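Local coordinates for protein endonuclease 2 (Arabidopsis thaliana, PDB 4CXP) that cleaves RNA and single-stranded DNA, and to a lesser extent double-stranded DNA, into 5'-phosphorylated products, using three divalent metal cations, at residues D179-N184 / R246-G251; E27-S32 / E113-V118; I60-A65 / E212-A217. All coordinates share one frame; numbering follows the deposited sequence.

Overall arrangement
All three contacts are mainly buried; contact 1 is wholly so, while contacts 2 and 3 each include a partly exposed residue. Their centres lie about 12, 17 and 14 Å respectively from the chain's centre. Contacts 1 and 2 join helical elements through leucines and are bordered by sugars, so core packing and glycosylated surface lie side by side. Contact 3 sets a strand and its turn against a helix, where an isoleucine meets oxygen atoms. Contacts 1 and 3 touch through a salt bridge from helix 233-262 to helix 206-221. Helix 233-262 also packs against both segments of contact 2. Contacts 2 and 3 lie on opposite sides of the chain's centre, centres about 30 Å apart.

Contact 1. Residues D179-N184 / R246-G251; sequences DALKKN and RLAQGG. With NAG (2-acetamido-2-deoxy-beta-D-glucopyranose), chain D.
Within residues 179-184, Leu181 carries the apolar contact, and it meets Leu247 and Ala248 on helix 233-262. Its two methyls divide the work. CD1 of Leu181 lies 4.3 Å from CB of Leu247, and CD2 of Leu181 lies 4.5 Å from CB of Ala248. The packing is therefore light. The CA atoms of Leu181 and Ala248 are 6.4 Å apart, a close approach that the small alanine permits.

The N-glycan on Asn184 borders the contact. Asn184 ND2 is bonded to C1 of the N-acetylglucosamine at 1.5 Å. With CG of Asn184 beside the backbone N (chi1 -79°), the amide carries the sugar so that its acetamido arm lies over Ala180 and Leu181. The methyl C8 of this arm comes to 3.6 Å from CD2 of Leu181 and to 3.7 Å from CB of Ala180. CD2 of Leu181 thus touches protein and sugar at once.

Polar bonds lie on the far side of helix 233-262. Arg246 NH1 donates to Gln249 OE1 at 2.9 Å, one turn on. The donor sits 41° out of the amide plane, so the bond is not directed along a lone pair. The same guanidinium forms a salt bridge with Glu212 and bonds to His126 O and Tyr209 O, which should hold it firmly.

Helix 3-15 packs against both partners, with Ile8 and Ile12 on Leu181 and Ile9 on Leu247. Leu247 also touches Trp1, a zinc ligand. The arrangement is helix-on-helix packing of the mainly helical S1/P1 nuclease fold, with one flank under a glycan and the other backing the metal site.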
# COMPACT_ATOMS: atom_id res chain seq x y z
N ASP A 179 -15.15 7.90 -0.95
CA ASP A 179 -16.55 7.60 -1.14
C ASP A 179 -16.80 6.95 -2.49
O ASP A 179 -17.57 6.01 -2.62
CB ASP A 179 -17.39 8.87 -0.95
CG ASP A 179 -17.39 9.37 0.51
OD1 ASP A 179 -16.97 8.63 1.42
OD2 ASP A 179 -17.79 10.53 0.73
N ALA A 180 -16.11 7.43 -3.52
CA ALA A 180 -16.28 6.88 -4.85
C ALA A 180 -15.71 5.45 -4.94
O ALA A 180 -16.29 4.58 -5.61
CB ALA A 180 -15.63 7.79 -5.88
N LEU A 181 -14.58 5.21 -4.29
CA LEU A 181 -14.03 3.86 -4.23
C LEU A 181 -14.97 2.91 -3.50
O LEU A 181 -15.18 1.79 -3.96
CB LEU A 181 -12.64 3.88 -3.59
CG LEU A 181 -11.55 4.56 -4.40
CD1 LEU A 181 -10.34 4.82 -3.55
CD2 LEU A 181 -11.19 3.74 -5.62
N LYS A 182 -15.52 3.34 -2.38
CA LYS A 182 -16.46 2.50 -1.63
C LYS A 182 -17.69 2.17 -2.46
O LYS A 182 -18.16 1.03 -2.47
CB LYS A 182 -16.84 3.18 -0.32
CG LYS A 182 -15.73 3.19 0.70
CD LYS A 182 -16.03 4.06 1.91
CE LYS A 182 -17.07 3.49 2.83
NZ LYS A 182 -17.19 4.50 3.92
N LYS A 183 -18.22 3.15 -3.19
CA LYS A 183 -19.36 2.87 -4.04
C LYS A 183 -19.01 1.85 -5.11
O LYS A 183 -19.80 0.95 -5.39
CB LYS A 183 -19.90 4.16 -4.65
CG LYS A 183 -20.63 5.01 -3.61
CD LYS A 183 -21.31 6.24 -4.18
CE LYS A 183 -21.94 7.08 -3.07
NZ LYS A 183 -20.92 7.79 -2.25
N ASN A 184 -17.84 1.96 -5.72
CA ASN A 184 -17.46 1.01 -6.74
C ASN A 184 -17.18 -0.39 -6.19
O ASN A 184 -17.47 -1.38 -6.84
CB ASN A 184 -16.28 1.54 -7.55
CG ASN A 184 -16.72 2.55 -8.58
OD1 ASN A 184 -17.90 2.83 -8.73
ND2 ASN A 184 -15.75 3.11 -9.31
N ARG A 246 -5.61 -0.33 -6.97
CA ARG A 246 -4.67 -0.71 -5.93
C ARG A 246 -5.04 -0.17 -4.56
O ARG A 246 -4.85 -0.85 -3.56
CB ARG A 246 -3.25 -0.28 -6.30
CG ARG A 246 -2.68 -0.92 -7.56
CD ARG A 246 -2.69 -2.45 -7.55
NE ARG A 246 -1.64 -2.97 -6.69
CZ ARG A 246 -1.46 -4.27 -6.45
NH1 ARG A 246 -2.40 -5.14 -6.76
NH2 ARG A 246 -0.32 -4.66 -5.90
N LEU A 247 -5.61 1.04 -4.51
CA LEU A 247 -6.10 1.57 -3.25
C LEU A 247 -7.28 0.76 -2.72
O LEU A 247 -7.35 0.44 -1.53
CB LEU A 247 -6.48 3.04 -3.40
CG LEU A 247 -5.36 4.01 -3.75
CD1 LEU A 247 -5.93 5.39 -4.05
CD2 LEU A 247 -4.30 4.09 -2.66
N ALA A 248 -8.20 0.41 -3.61
CA ALA A 248 -9.36 -0.39 -3.22
C ALA A 248 -8.91 -1.78 -2.76
O ALA A 248 -9.38 -2.28 -1.75
CB ALA A 248 -10.33 -0.48 -4.36
N GLN A 249 -8.02 -2.42 -3.52
CA GLN A 249 -7.48 -3.71 -3.13
C GLN A 249 -6.82 -3.62 -1.76
O GLN A 249 -7.01 -4.49 -0.91
CB GLN A 249 -6.48 -4.21 -4.16
CG GLN A 249 -7.11 -4.80 -5.40
CD GLN A 249 -6.09 -5.18 -6.45
OE1 GLN A 249 -5.19 -4.41 -6.75
NE2 GLN A 249 -6.23 -6.35 -7.02
N GLY A 250 -6.00 -2.60 -1.56
CA GLY A 250 -5.33 -2.46 -0.28
C GLY A 250 -6.30 -2.35 0.88
O GLY A 250 -6.10 -2.98 1.91
N GLY A 251 -7.33 -1.53 0.73
CA GLY A 251 -8.30 -1.37 1.79
C GLY A 251 -9.08 -2.65 2.07
O GLY A 251 -9.30 -3.02 3.22
C1 NAG D . -16.11 4.04 -10.37
C2 NAG D . -14.89 4.85 -10.81
C3 NAG D . -15.27 5.74 -11.98
C4 NAG D . -15.88 4.91 -13.10
C5 NAG D . -17.02 4.05 -12.55
C6 NAG D . -17.60 3.10 -13.58
C7 NAG D . -13.44 5.15 -8.89
C8 NAG D . -12.95 6.04 -7.79
N2 NAG D . -14.34 5.63 -9.72
O3 NAG D . -14.12 6.44 -12.44
O4 NAG D . -16.36 5.79 -14.09
O5 NAG D . -16.53 3.27 -11.47
O6 NAG D . -16.60 2.24 -14.09
O7 NAG D . -13.03 3.98 -8.97

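Contact 2. Residues E27-S32 / E113-V118. With NAG (2-acetamido-2-deoxy-beta-D-glucopyranose), chain C.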
# COMPACT_ATOMS: atom_id res chain seq x y z
N GLU A 27 -9.22 -0.99 20.76
CA GLU A 27 -8.42 -1.25 21.96
C GLU A 27 -6.93 -0.99 21.74
O GLU A 27 -6.24 -0.53 22.65
CB GLU A 27 -8.64 -2.68 22.44
CG GLU A 27 -10.06 -2.90 22.97
CD GLU A 27 -10.46 -4.35 23.14
OE1 GLU A 27 -9.76 -5.25 22.64
OE2 GLU A 27 -11.51 -4.60 23.76
N LEU A 28 -6.42 -1.30 20.56
CA LEU A 28 -5.00 -1.18 20.27
C LEU A 28 -4.56 0.23 19.89
O LEU A 28 -3.39 0.58 20.04
CB LEU A 28 -4.59 -2.17 19.18
CG LEU A 28 -4.49 -3.62 19.64
CD1 LEU A 28 -4.40 -4.56 18.45
CD2 LEU A 28 -3.29 -3.79 20.56
N LEU A 29 -5.47 1.05 19.38
CA LEU A 29 -5.09 2.40 19.01
C LEU A 29 -4.86 3.26 20.26
O LEU A 29 -5.59 3.14 21.23
CB LEU A 29 -6.16 3.07 18.16
CG LEU A 29 -6.32 2.59 16.72
CD1 LEU A 29 -7.58 3.17 16.09
CD2 LEU A 29 -5.11 2.96 15.90
N PRO A 30 -3.89 4.17 20.21
CA PRO A 30 -3.75 5.09 21.35
C PRO A 30 -4.88 6.09 21.39
O PRO A 30 -5.50 6.37 20.37
CB PRO A 30 -2.44 5.80 21.08
CG PRO A 30 -2.31 5.77 19.61
CD PRO A 30 -2.93 4.47 19.14
N GLU A 31 -5.11 6.64 22.58
CA GLU A 31 -6.19 7.60 22.80
C GLU A 31 -6.11 8.76 21.82
O GLU A 31 -7.14 9.22 21.32
CB GLU A 31 -6.15 8.14 24.24
N SER A 32 -4.89 9.20 21.50
CA SER A 32 -4.66 10.35 20.63
C SER A 32 -5.23 10.15 19.21
O SER A 32 -5.49 11.13 18.51
CB SER A 32 -3.16 10.66 20.54
OG SER A 32 -2.43 9.54 20.08
N GLU A 113 2.19 -1.22 17.79
CA GLU A 113 3.12 -1.14 16.67
C GLU A 113 2.78 -2.17 15.61
O GLU A 113 2.81 -1.86 14.42
CB GLU A 113 4.58 -1.28 17.11
CG GLU A 113 5.06 -0.10 17.93
CD GLU A 113 6.56 -0.06 18.18
OE1 GLU A 113 7.28 -1.04 17.88
OE2 GLU A 113 7.02 0.99 18.70
N ALA A 114 2.47 -3.41 15.99
CA ALA A 114 2.18 -4.42 14.98
C ALA A 114 0.98 -4.01 14.12
O ALA A 114 1.01 -4.19 12.90
CB ALA A 114 1.94 -5.78 15.61
N LEU A 115 -0.06 -3.46 14.75
CA LEU A 115 -1.23 -3.00 14.01
C LEU A 115 -0.85 -1.89 13.03
O LEU A 115 -1.28 -1.88 11.88
CB LEU A 115 -2.31 -2.52 14.99
CG LEU A 115 -3.53 -1.89 14.32
CD1 LEU A 115 -4.27 -2.87 13.40
CD2 LEU A 115 -4.46 -1.33 15.39
N LEU A 116 -0.07 -0.92 13.50
CA LEU A 116 0.30 0.21 12.67
C LEU A 116 1.22 -0.21 11.53
O LEU A 116 1.12 0.32 10.42
CB LEU A 116 0.91 1.32 13.52
CG LEU A 116 -0.00 1.89 14.61
CD1 LEU A 116 0.71 3.02 15.33
CD2 LEU A 116 -1.35 2.36 14.06
N PHE A 117 2.12 -1.14 11.80
CA PHE A 117 2.98 -1.67 10.75
C PHE A 117 2.17 -2.47 9.72
O PHE A 117 2.33 -2.26 8.53
CB PHE A 117 4.07 -2.57 11.34
CG PHE A 117 5.28 -1.85 11.90
CD1 PHE A 117 5.98 -0.93 11.13
CD2 PHE A 117 5.77 -2.16 13.17
CE1 PHE A 117 7.13 -0.33 11.61
CE2 PHE A 117 6.91 -1.57 13.65
CZ PHE A 117 7.60 -0.65 12.88
N VAL A 118 1.30 -3.38 10.16
CA VAL A 118 0.62 -4.16 9.17
C VAL A 118 -0.32 -3.26 8.33
O VAL A 118 -0.47 -3.49 7.13
CB VAL A 118 -0.04 -5.38 9.82
CG1 VAL A 118 -1.37 -5.03 10.43
CG2 VAL A 118 -0.15 -6.50 8.82
C1 NAG C . 3.84 0.65 21.90
C2 NAG C . 4.11 1.36 23.20
C3 NAG C . 3.58 2.79 23.14
C4 NAG C . 4.15 3.53 21.93
C5 NAG C . 3.84 2.72 20.67
C6 NAG C . 4.44 3.34 19.41
C7 NAG C . 4.28 -0.00 25.29
C8 NAG C . 5.77 0.16 25.30
N2 NAG C . 3.56 0.58 24.32
O3 NAG C . 3.86 3.48 24.34
O4 NAG C . 3.49 4.77 21.82
O5 NAG C . 4.36 1.43 20.82
O6 NAG C . 5.84 3.28 19.43
O7 NAG C . 3.75 -0.64 26.22
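Leu28 and Leu29, where helix 19-28 ends, meet Leu115 and Leu116 on helix 111-124. Leu29 is the first residue to leave helical backbone angles, so the two leucines present their side chains from a chain that is turning. Leu28 O bonds to Thr112 OG1, tying the end of helix 19-28 to the start of helix 111-124.

Along residues 113-118, Glu113 comes first and faces the sugar. Its extended chain runs alongside the N-acetylglucosamine, and CG of Glu113 lies 3.3 Å from the ring oxygen O5 of the sugar. The sugar hydroxyl O6 donates to Glu113 OE2 at 2.7 Å, and Tyr51 OH bonds to the same carboxylate oxygen, so two partners grip it.

Leu115 carries most of the contact from this helix. CG stands anti to the backbone N (chi1 175°), and the branch CD2 is the one that points across. CD2 of Leu115 touches CB of Leu28 at 3.9 Å, near the base of that side chain. The same CD2 reaches CD2 of Leu29 at 4.4 Å, a looser touch. Leu116 takes a different first torsion (chi1 -60°), with CG anti to the carbonyl carbon. This brings CD2 of Leu116 to 4.2 Å from CD2 of Leu29, methyl to methyl. The CD2 group of Leu29 is thereby shared by two neighbours on the helix.

Phe117 leaves the interface and stacks on Tyr92, with Trp43 edge-to-face. Around the contact, helix 233-262 packs Phe262 on Leu28 and Leu258 on Leu115 and Val118, while helix 85-96 lies against Ala114 and Val118.

Contact 3. Residues I60-A65 / E212-A217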
# COMPACT_ATOMS: atom_id res chain seq x y z
N ILE A 60 9.93 -4.10 -1.87
CA ILE A 60 10.61 -5.28 -2.41
C ILE A 60 11.39 -4.80 -3.62
O ILE A 60 10.83 -4.14 -4.50
CB ILE A 60 9.63 -6.37 -2.85
CG1 ILE A 60 8.87 -6.92 -1.66
CG2 ILE A 60 10.37 -7.49 -3.55
CD1 ILE A 60 7.62 -7.69 -1.99
N ASN A 61 12.67 -5.17 -3.69
CA ASN A 61 13.51 -4.97 -4.86
C ASN A 61 13.52 -6.23 -5.71
O ASN A 61 13.82 -7.31 -5.20
CB ASN A 61 14.95 -4.69 -4.44
CG ASN A 61 15.17 -3.29 -3.94
OD1 ASN A 61 14.54 -2.35 -4.40
ND2 ASN A 61 16.09 -3.14 -3.00
N THR A 62 13.25 -6.09 -7.00
CA THR A 62 13.25 -7.21 -7.93
C THR A 62 14.29 -6.99 -9.03
O THR A 62 14.77 -5.87 -9.26
CB THR A 62 11.91 -7.34 -8.67
OG1 THR A 62 11.73 -6.22 -9.55
CG2 THR A 62 10.76 -7.43 -7.72
N PRO A 63 14.61 -8.06 -9.77
CA PRO A 63 15.39 -7.92 -11.01
C PRO A 63 14.61 -7.09 -12.05
O PRO A 63 13.43 -6.83 -11.86
CB PRO A 63 15.59 -9.37 -11.47
CG PRO A 63 15.35 -10.20 -10.24
CD PRO A 63 14.31 -9.47 -9.46
N ASP A 64 15.27 -6.75 -13.15
CA ASP A 64 14.61 -6.03 -14.25
C ASP A 64 13.75 -7.02 -15.05
O ASP A 64 14.16 -7.52 -16.11
CB ASP A 64 15.63 -5.41 -15.22
CG ASP A 64 16.35 -4.19 -14.66
OD1 ASP A 64 16.29 -3.87 -13.45
OD2 ASP A 64 17.01 -3.53 -15.49
N ALA A 65 12.58 -7.34 -14.51
CA ALA A 65 11.64 -8.23 -15.15
C ALA A 65 10.28 -8.01 -14.49
O ALA A 65 10.13 -7.14 -13.66
CB ALA A 65 12.10 -9.68 -15.09
N GLU A 212 1.09 -9.15 -8.31
CA GLU A 212 0.26 -8.22 -9.07
C GLU A 212 0.98 -6.90 -9.26
O GLU A 212 0.86 -6.25 -10.30
CB GLU A 212 -1.05 -7.92 -8.32
CG GLU A 212 -2.02 -9.08 -8.13
CD GLU A 212 -3.08 -8.83 -7.08
OE1 GLU A 212 -2.92 -7.88 -6.29
OE2 GLU A 212 -4.08 -9.60 -7.04
N GLY A 213 1.65 -6.44 -8.20
CA GLY A 213 2.27 -5.14 -8.20
C GLY A 213 3.41 -4.99 -9.15
O GLY A 213 3.49 -3.98 -9.85
N ILE A 214 4.32 -5.96 -9.22
CA ILE A 214 5.41 -5.86 -10.18
C ILE A 214 4.86 -5.92 -11.61
O ILE A 214 5.36 -5.25 -12.50
CB ILE A 214 6.52 -6.89 -9.92
CG1 ILE A 214 7.64 -6.79 -10.95
CG2 ILE A 214 6.01 -8.31 -9.96
CD1 ILE A 214 8.44 -5.53 -10.94
N GLN A 215 3.80 -6.69 -11.83
CA GLN A 215 3.19 -6.73 -13.15
C GLN A 215 2.64 -5.34 -13.51
O GLN A 215 2.84 -4.85 -14.62
CB GLN A 215 2.11 -7.82 -13.21
CG GLN A 215 1.61 -8.11 -14.61
CD GLN A 215 2.68 -8.68 -15.50
OE1 GLN A 215 3.28 -9.73 -15.20
NE2 GLN A 215 2.91 -8.04 -16.62
N ALA A 216 2.00 -4.68 -12.55
CA ALA A 216 1.52 -3.31 -12.75
C ALA A 216 2.67 -2.32 -12.95
O ALA A 216 2.56 -1.38 -13.73
CB ALA A 216 0.66 -2.85 -11.58
N ALA A 217 3.77 -2.53 -12.23
CA ALA A 217 4.93 -1.68 -12.43
C ALA A 217 5.38 -1.75 -13.89
O ALA A 217 5.66 -0.72 -14.52
CB ALA A 217 6.06 -2.07 -11.49
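Thr62 and Ile214 reach toward each other tip to tip, joining strand 60-62 to helix 206-221. The strand belongs to a two-stranded parallel sheet with strand 131-133 in the S1/P1 nuclease fold. It runs into an inverse gamma turn centred on Asp64.

Ile214 supplies the helix side of the contact. CG1 stands anti to the backbone N (chi1 179°), which carries CD1 out toward the strand. There the methyl meets oxygens. CD1 of Ile214 is 3.6 Å from OG1 of Thr62 and also 3.6 Å from the backbone O of Ala65. CG1 of Ile214 lies 3.7 Å from that same Ala65 O. These are van der Waals touches of an aliphatic branch on polar atoms.

Thr62 holds its hydroxyl between the backbone N and the carbonyl carbon (chi1 68°). From there OG1 donates to the next residue's carbonyl, Pro63 O, at 2.9 Å. This bond gives the buried hydroxyl a partner and fixes its rotation. With an alanine here, Pro63 O would probably lose one of its two donors and CD1 of Ile214 one of the two oxygens it packs against.

Val131 and Tyr133 of the neighbouring strand, together with Tyr68, also pack on Ile214. Just beyond both segments the disulfide Cys66-Cys218 ties the same loop to the same helix. Ile60 and Asn61 probably belong to the substrate-binding site.

The turn closes through Ala65 N, which donates to Pro63 O at 2.8 Å. Thr62 OG1 and Ala65 N approach that oxygen from opposite faces of its carbonyl plane.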